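Local atomic coordinates of Ice-binding protein (Flavobacteriaceae bacterium, PDB entry 5UYT), a protein that binds ice and probably works as an antifreeze protein, using beta-solenoid domains, in an Antarctic bacterium. Residues T284-L289 with V335-I340; L313-T318 with K339-L344; K366-V371 with I384-A389. All blocks are in the same frame, centred on the assembly; numbering follows the deposited sequence.

How the interactions relate
All three interactions lie within the second ice-binding-like region, a right-handed beta-helix flanked by helix 270-288. Interaction 1 seats the C-terminal end of that helix across strand 336-340. Interaction 2 then pairs the same strand with strand 311-314 and follows both into their turns, so that K339 serves in both contacts. Interaction 3 comes later in the chain, where strand 363-367, the other neighbour of 336-340, pairs with strand 382-385. The contact centres are about 11 Å (1 and 2), 10 Å (2 and 3) and 13 Å (1 and 3) apart. Together they trace successive parallel strands of the solenoid wall and the helix laid alongside it.

Interaction 1: residues T284-L289 with V335-I340; sequences TYLNTL and VFVIKI
V337 turns both of its methyls toward the last turn of helix 284-288, where they meet one leucine from within the helix and one just past its end. V337 CG2 lies 3.9 Å from L286 CD2 and is equally close, 3.9 Å, to L289 CD1, while CG1 touches the same two methyls slightly farther away. The L286 side chain crosses that of V337 obliquely; L289 crosses it at about a right angle. Two residues farther along the strand, on the same face, K339 supplies the polar half of the contact. Its chain is extended except at chi3 (-74°), a bend that swings CE round toward the helix end. The methylene CD rests 3.5 Å from L286 O. NZ then donates to L289 O at 2.8 Å, nearly in line with the carbonyl, the C=O...N angle being 174°. The contact joins the flanking helix of a right-handed beta-solenoid to its wall: helix 284-288 and strand 336-340 run almost perpendicular, at 86°, with their axes 9.2 Å apart at closest approach. T291 OG1 is a second hydrogen-bond partner for NZ, so this ammonium is gripped by two oxygens from the chain that leaves the helix. A positive group at a helix C-terminus probably also gains from the carbonyl oxygens that point out there. Around it, K366 of the adjoining strand packs against L286, N287 and K339, whereas P213 touches V337 and P216 touches L286.

Interaction 2: residues L313-T318 with K339-L344; sequences LLNAAT and KINGAL
I340 packs against L314 and T318 of the preceding coil, and each part of its side chain has its own neighbour there. CB faces T318 OG1. From it CG1, set anti to the carbonyl carbon (chi1 -66°), runs beside L314 and reaches its CD1 at 3.8 Å, the two side chains pointing the same way. The other branch, CG2, meets T318 OG1 at 3.4 Å, and the terminal CD1 lies 4.1 Å from T318 CB. T318 crosses I340 at about a right angle. Its hydroxyl is turned back to donate to A316 O at 3.1 Å, which satisfies the polar atom on this largely apolar face, while its CG2 touches L344 CD1 at 3.8 Å. The two backbones pair in parallel: L314 N donates to K339 O at 2.8 Å, N341 N to L314 O, and beyond the turn T318 N to A343 O. At the outer edge N315 and N341 lie side by side as an asparagine pair. N341 ND2 gives a hydrogen to N315 OD1 at 2.9 Å; the acceptor is near the plane of the N341 amide, but the donor stands 39° out of the N315 carbonyl plane. G342, with phi of 151°, takes the turn through a conformation suited to glycine, where the backbone of A316 and A317 passes close by. V367 of the following coil also touches I340 and L344. Like side chains thus line up from coil to coil, in the stacked, inward-facing ladder of a right-handed parallel beta-helix.

Interaction 3: residues K366-V371 with I384-A389; sequences KVDGAV and IGNNGA
Two successive coils of the beta-solenoid wall meet here as parallel strands and turn together at the corner, with V367 and I384 at the start of the contact. V367 N donates to I384 O at 2.9 Å, approaching from above the carbonyl plane, 36° out of it. One residue on, G385 lies beside V367, and its CA comes 3.2 Å from V367 O in a CA-H...O contact. The corner of the first coil is an inverse gamma turn centred on D368, with a weak bond of 3.0 Å from G369 N to V367 O. D368 and N386 project side by side in the same direction, both with CG anti to the backbone N, and their carboxylate and amide planes are 32° apart. Such stacking of equivalent positions from coil to coil is how a parallel beta-helix grows along its axis. Past the corner the backbones run close, A370 CA 3.9 Å from G388 CA, and a water links them: it donates to G369 O at 2.8 Å and to G388 O at 3.2 Å. A further backbone bond runs from V371 N to A389 O at 3.2 Å. A370 CB packs close to the same oxygen, 3.2 Å from A389 O. V371 CG2 sits near G385 CA; a CB on G385 would crowd that methyl, and one on G388 would collide with the backbone of G369 and A370. On the face opposite V367, K366 and I384 face helix 270-288, touching Y283 and L279 respectively; K366 NZ is hydrogen-bonded to I340 O of the preceding coil.

Interaction 1: residues T284-L289 with V335-I340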
# COMPACT_ATOMS: atom_id res chain seq x y z
N THR A 284 12.45 -13.42 -15.66
CA THR A 284 11.37 -14.23 -16.19
C THR A 284 10.40 -14.69 -15.10
O THR A 284 9.19 -14.68 -15.30
CB THR A 284 11.92 -15.47 -16.92
OG1 THR A 284 12.83 -15.00 -17.92
CG2 THR A 284 10.80 -16.30 -17.56
N TYR A 285 10.93 -15.09 -13.95
CA TYR A 285 10.07 -15.50 -12.83
C TYR A 285 9.17 -14.33 -12.39
O TYR A 285 7.95 -14.53 -12.20
CB TYR A 285 10.91 -16.01 -11.64
CG TYR A 285 10.05 -16.29 -10.41
CD1 TYR A 285 9.40 -17.51 -10.25
CD2 TYR A 285 9.87 -15.32 -9.42
CE1 TYR A 285 8.61 -17.77 -9.13
CE2 TYR A 285 9.07 -15.57 -8.30
CZ TYR A 285 8.46 -16.80 -8.15
OH TYR A 285 7.66 -17.06 -7.03
N LEU A 286 9.75 -13.15 -12.22
CA LEU A 286 9.01 -11.96 -11.75
C LEU A 286 7.96 -11.54 -12.79
O LEU A 286 6.78 -11.27 -12.45
CB LEU A 286 9.96 -10.80 -11.47
CG LEU A 286 10.85 -10.91 -10.23
CD1 LEU A 286 11.80 -9.71 -10.16
CD2 LEU A 286 10.01 -11.04 -8.95
N ASN A 287 8.39 -11.51 -14.06
CA ASN A 287 7.50 -11.15 -15.17
C ASN A 287 6.23 -12.00 -15.25
O ASN A 287 5.17 -11.49 -15.64
CB ASN A 287 8.26 -11.19 -16.52
CG ASN A 287 7.58 -10.35 -17.58
OD1 ASN A 287 7.11 -9.25 -17.29
ND2 ASN A 287 7.53 -10.85 -18.80
N THR A 288 6.34 -13.28 -14.87
CA THR A 288 5.21 -14.21 -14.99
C THR A 288 4.35 -14.39 -13.70
O THR A 288 3.33 -15.08 -13.73
CB THR A 288 5.63 -15.59 -15.61
OG1 THR A 288 6.66 -16.19 -14.83
CG2 THR A 288 6.15 -15.43 -17.07
N LEU A 289 4.74 -13.78 -12.59
CA LEU A 289 3.86 -13.73 -11.40
C LEU A 289 2.56 -13.05 -11.77
O LEU A 289 2.57 -11.98 -12.35
CB LEU A 289 4.50 -12.93 -10.23
CG LEU A 289 5.61 -13.65 -9.46
CD1 LEU A 289 6.38 -12.69 -8.54
CD2 LEU A 289 5.06 -14.87 -8.70
N VAL A 335 6.56 -10.31 1.15
CA VAL A 335 7.27 -10.01 -0.10
C VAL A 335 6.41 -9.00 -0.90
O VAL A 335 5.16 -9.09 -0.92
CB VAL A 335 7.43 -11.29 -0.95
CG1 VAL A 335 7.90 -10.97 -2.39
CG2 VAL A 335 8.38 -12.26 -0.28
N PHE A 336 7.09 -8.07 -1.57
CA PHE A 336 6.45 -7.09 -2.42
C PHE A 336 7.07 -7.21 -3.79
O PHE A 336 8.31 -7.15 -3.92
CB PHE A 336 6.74 -5.68 -1.90
CG PHE A 336 6.31 -5.45 -0.48
CD1 PHE A 336 5.12 -4.77 -0.22
CD2 PHE A 336 7.11 -5.90 0.59
CE1 PHE A 336 4.73 -4.53 1.11
CE2 PHE A 336 6.71 -5.65 1.91
CZ PHE A 336 5.53 -4.98 2.17
N VAL A 337 6.24 -7.37 -4.82
CA VAL A 337 6.78 -7.36 -6.17
C VAL A 337 6.11 -6.24 -6.95
O VAL A 337 4.88 -6.14 -6.96
CB VAL A 337 6.60 -8.72 -6.88
CG1 VAL A 337 6.94 -8.59 -8.38
CG2 VAL A 337 7.49 -9.80 -6.23
N ILE A 338 6.91 -5.39 -7.59
CA ILE A 338 6.36 -4.23 -8.36
C ILE A 338 6.80 -4.41 -9.81
O ILE A 338 7.98 -4.30 -10.12
CB ILE A 338 6.85 -2.89 -7.77
CG1 ILE A 338 6.31 -2.79 -6.32
CG2 ILE A 338 6.31 -1.70 -8.59
CD1 ILE A 338 6.87 -1.65 -5.50
N LYS A 339 5.86 -4.78 -10.68
CA LYS A 339 6.15 -5.01 -12.09
C LYS A 339 5.86 -3.69 -12.81
O LYS A 339 4.76 -3.14 -12.68
CB LYS A 339 5.22 -6.10 -12.67
CG LYS A 339 5.32 -7.46 -11.99
CD LYS A 339 4.60 -8.54 -12.81
CE LYS A 339 3.10 -8.37 -12.68
NZ LYS A 339 2.41 -9.43 -13.47
N ILE A 340 6.80 -3.22 -13.62
CA ILE A 340 6.62 -1.94 -14.35
C ILE A 340 6.76 -2.23 -15.84
O ILE A 340 7.80 -2.77 -16.27
CB ILE A 340 7.67 -0.88 -13.86
CG1 ILE A 340 7.41 -0.51 -12.39
CG2 ILE A 340 7.65 0.34 -14.78
CD1 ILE A 340 8.51 0.40 -11.79

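Interaction 2: residues L313-T318 with K339-L344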
# COMPACT_ATOMS: atom_id res chain seq x y z
N LEU A 313 1.07 -4.25 -10.57
CA LEU A 313 1.41 -3.89 -11.96
C LEU A 313 1.26 -2.37 -12.14
O LEU A 313 0.21 -1.78 -11.83
CB LEU A 313 0.49 -4.60 -12.97
CG LEU A 313 0.68 -4.16 -14.43
CD1 LEU A 313 2.06 -4.51 -15.00
CD2 LEU A 313 -0.45 -4.74 -15.29
N LEU A 314 2.32 -1.74 -12.62
CA LEU A 314 2.23 -0.39 -13.17
C LEU A 314 2.38 -0.56 -14.69
O LEU A 314 3.49 -0.87 -15.15
CB LEU A 314 3.34 0.49 -12.59
CG LEU A 314 3.13 0.84 -11.10
CD1 LEU A 314 4.48 0.89 -10.42
CD2 LEU A 314 2.45 2.20 -10.97
N ASN A 315 1.30 -0.38 -15.45
CA ASN A 315 1.28 -0.82 -16.86
C ASN A 315 1.79 0.23 -17.89
O ASN A 315 1.33 0.26 -19.04
CB ASN A 315 -0.10 -1.35 -17.26
CG ASN A 315 -0.03 -2.27 -18.48
OD1 ASN A 315 0.96 -3.00 -18.67
ND2 ASN A 315 -1.04 -2.22 -19.33
N ALA A 316 2.74 1.08 -17.46
CA ALA A 316 3.31 2.15 -18.30
C ALA A 316 4.60 2.61 -17.67
O ALA A 316 4.92 2.21 -16.55
CB ALA A 316 2.34 3.36 -18.37
N ALA A 317 5.34 3.46 -18.38
CA ALA A 317 6.49 4.14 -17.78
C ALA A 317 6.05 4.74 -16.45
O ALA A 317 4.95 5.34 -16.36
CB ALA A 317 6.98 5.24 -18.71
N THR A 318 6.92 4.63 -15.44
CA THR A 318 6.55 4.99 -14.08
C THR A 318 7.49 6.08 -13.59
O THR A 318 8.70 6.02 -13.85
CB THR A 318 6.69 3.75 -13.20
OG1 THR A 318 5.67 2.80 -13.59
CG2 THR A 318 6.58 4.09 -11.70
N LYS A 339 5.86 -4.78 -10.68
CA LYS A 339 6.15 -5.01 -12.09
C LYS A 339 5.86 -3.69 -12.81
O LYS A 339 4.76 -3.14 -12.68
CB LYS A 339 5.22 -6.10 -12.67
CG LYS A 339 5.32 -7.46 -11.99
CD LYS A 339 4.60 -8.54 -12.81
CE LYS A 339 3.10 -8.37 -12.68
NZ LYS A 339 2.41 -9.43 -13.47
N ILE A 340 6.80 -3.22 -13.62
CA ILE A 340 6.62 -1.94 -14.35
C ILE A 340 6.76 -2.23 -15.84
O ILE A 340 7.80 -2.77 -16.27
CB ILE A 340 7.67 -0.88 -13.86
CG1 ILE A 340 7.41 -0.51 -12.39
CG2 ILE A 340 7.65 0.34 -14.78
CD1 ILE A 340 8.51 0.40 -11.79
N ASN A 341 5.71 -1.94 -16.63
CA ASN A 341 5.74 -2.18 -18.06
C ASN A 341 6.18 -0.90 -18.78
O ASN A 341 5.36 -0.18 -19.42
CB ASN A 341 4.37 -2.71 -18.52
CG ASN A 341 4.35 -3.08 -19.99
OD1 ASN A 341 5.40 -3.29 -20.61
ND2 ASN A 341 3.15 -3.17 -20.56
N GLY A 342 7.47 -0.61 -18.65
CA GLY A 342 8.10 0.56 -19.28
C GLY A 342 9.28 0.99 -18.41
O GLY A 342 9.67 0.27 -17.50
N ALA A 343 9.82 2.18 -18.68
CA ALA A 343 10.97 2.70 -17.94
C ALA A 343 10.56 3.20 -16.55
O ALA A 343 9.38 3.56 -16.32
CB ALA A 343 11.62 3.84 -18.71
N LEU A 344 11.52 3.22 -15.64
CA LEU A 344 11.33 3.79 -14.31
C LEU A 344 12.23 5.02 -14.16
O LEU A 344 13.43 4.93 -14.45
CB LEU A 344 11.70 2.77 -13.21
CG LEU A 344 11.77 3.35 -11.79
CD1 LEU A 344 10.41 3.94 -11.36
CD2 LEU A 344 12.28 2.31 -10.78

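Interaction 3: residues K366-V371 with I384-A389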
# COMPACT_ATOMS: atom_id res chain seq x y z
N LYS A 366 10.46 -5.33 -11.06
CA LYS A 366 10.72 -5.85 -12.40
C LYS A 366 10.47 -4.71 -13.38
O LYS A 366 9.30 -4.32 -13.53
CB LYS A 366 9.74 -7.00 -12.65
CG LYS A 366 9.97 -7.84 -13.93
CD LYS A 366 9.41 -7.19 -15.20
CE LYS A 366 7.93 -6.79 -15.12
NZ LYS A 366 7.54 -5.97 -16.31
N VAL A 367 11.51 -4.18 -14.02
CA VAL A 367 11.32 -2.99 -14.88
C VAL A 367 11.61 -3.32 -16.35
O VAL A 367 12.74 -3.65 -16.73
CB VAL A 367 12.24 -1.82 -14.41
CG1 VAL A 367 11.97 -0.60 -15.30
CG2 VAL A 367 11.98 -1.53 -12.91
N ASP A 368 10.58 -3.28 -17.18
CA ASP A 368 10.76 -3.61 -18.59
C ASP A 368 11.12 -2.34 -19.35
O ASP A 368 10.31 -1.78 -20.11
CB ASP A 368 9.51 -4.27 -19.18
CG ASP A 368 9.72 -4.74 -20.60
OD1 ASP A 368 10.88 -4.94 -21.02
OD2 ASP A 368 8.71 -4.93 -21.33
N GLY A 369 12.34 -1.88 -19.11
CA GLY A 369 12.86 -0.67 -19.73
C GLY A 369 14.02 -0.09 -18.95
O GLY A 369 14.61 -0.75 -18.08
N ALA A 370 14.38 1.15 -19.29
CA ALA A 370 15.48 1.87 -18.60
C ALA A 370 15.13 2.16 -17.14
O ALA A 370 13.95 2.19 -16.75
CB ALA A 370 15.78 3.17 -19.35
N VAL A 371 16.17 2.35 -16.33
CA VAL A 371 16.00 2.68 -14.89
C VAL A 371 16.86 3.92 -14.64
O VAL A 371 18.05 3.90 -14.93
CB VAL A 371 16.48 1.52 -14.00
CG1 VAL A 371 16.47 1.92 -12.51
CG2 VAL A 371 15.61 0.27 -14.23
N ILE A 384 15.37 -5.23 -11.14
CA ILE A 384 15.85 -5.96 -12.30
C ILE A 384 15.24 -5.35 -13.53
O ILE A 384 14.05 -5.58 -13.82
CB ILE A 384 15.48 -7.43 -12.25
CG1 ILE A 384 15.90 -8.04 -10.91
CG2 ILE A 384 16.14 -8.15 -13.44
CD1 ILE A 384 15.72 -9.54 -10.87
N GLY A 385 16.06 -4.58 -14.23
CA GLY A 385 15.67 -3.90 -15.44
C GLY A 385 15.94 -4.81 -16.62
O GLY A 385 16.62 -5.84 -16.51
N ASN A 386 15.37 -4.42 -17.76
CA ASN A 386 15.41 -5.24 -18.97
C ASN A 386 15.48 -4.33 -20.18
O ASN A 386 14.60 -3.47 -20.36
CB ASN A 386 14.13 -6.08 -19.07
CG ASN A 386 14.10 -6.99 -20.29
OD1 ASN A 386 13.14 -6.96 -21.07
ND2 ASN A 386 15.12 -7.83 -20.44
N ASN A 387 16.51 -4.52 -21.00
CA ASN A 387 16.72 -3.76 -22.23
C ASN A 387 16.57 -2.26 -22.05
O ASN A 387 15.62 -1.65 -22.55
CB ASN A 387 15.80 -4.30 -23.33
CG ASN A 387 16.10 -5.75 -23.65
OD1 ASN A 387 17.24 -6.19 -23.52
ND2 ASN A 387 15.08 -6.50 -24.02
N GLY A 388 17.50 -1.65 -21.33
CA GLY A 388 17.52 -0.21 -21.22
C GLY A 388 18.66 0.25 -20.34
O GLY A 388 19.07 -0.46 -19.43
N ALA A 389 19.19 1.42 -20.66
CA ALA A 389 20.33 1.97 -19.96
C ALA A 389 19.93 2.28 -18.52
O ALA A 389 18.76 2.61 -18.24
CB ALA A 389 20.84 3.21 -20.65
O HOH W 1 17.16 -1.57 -17.18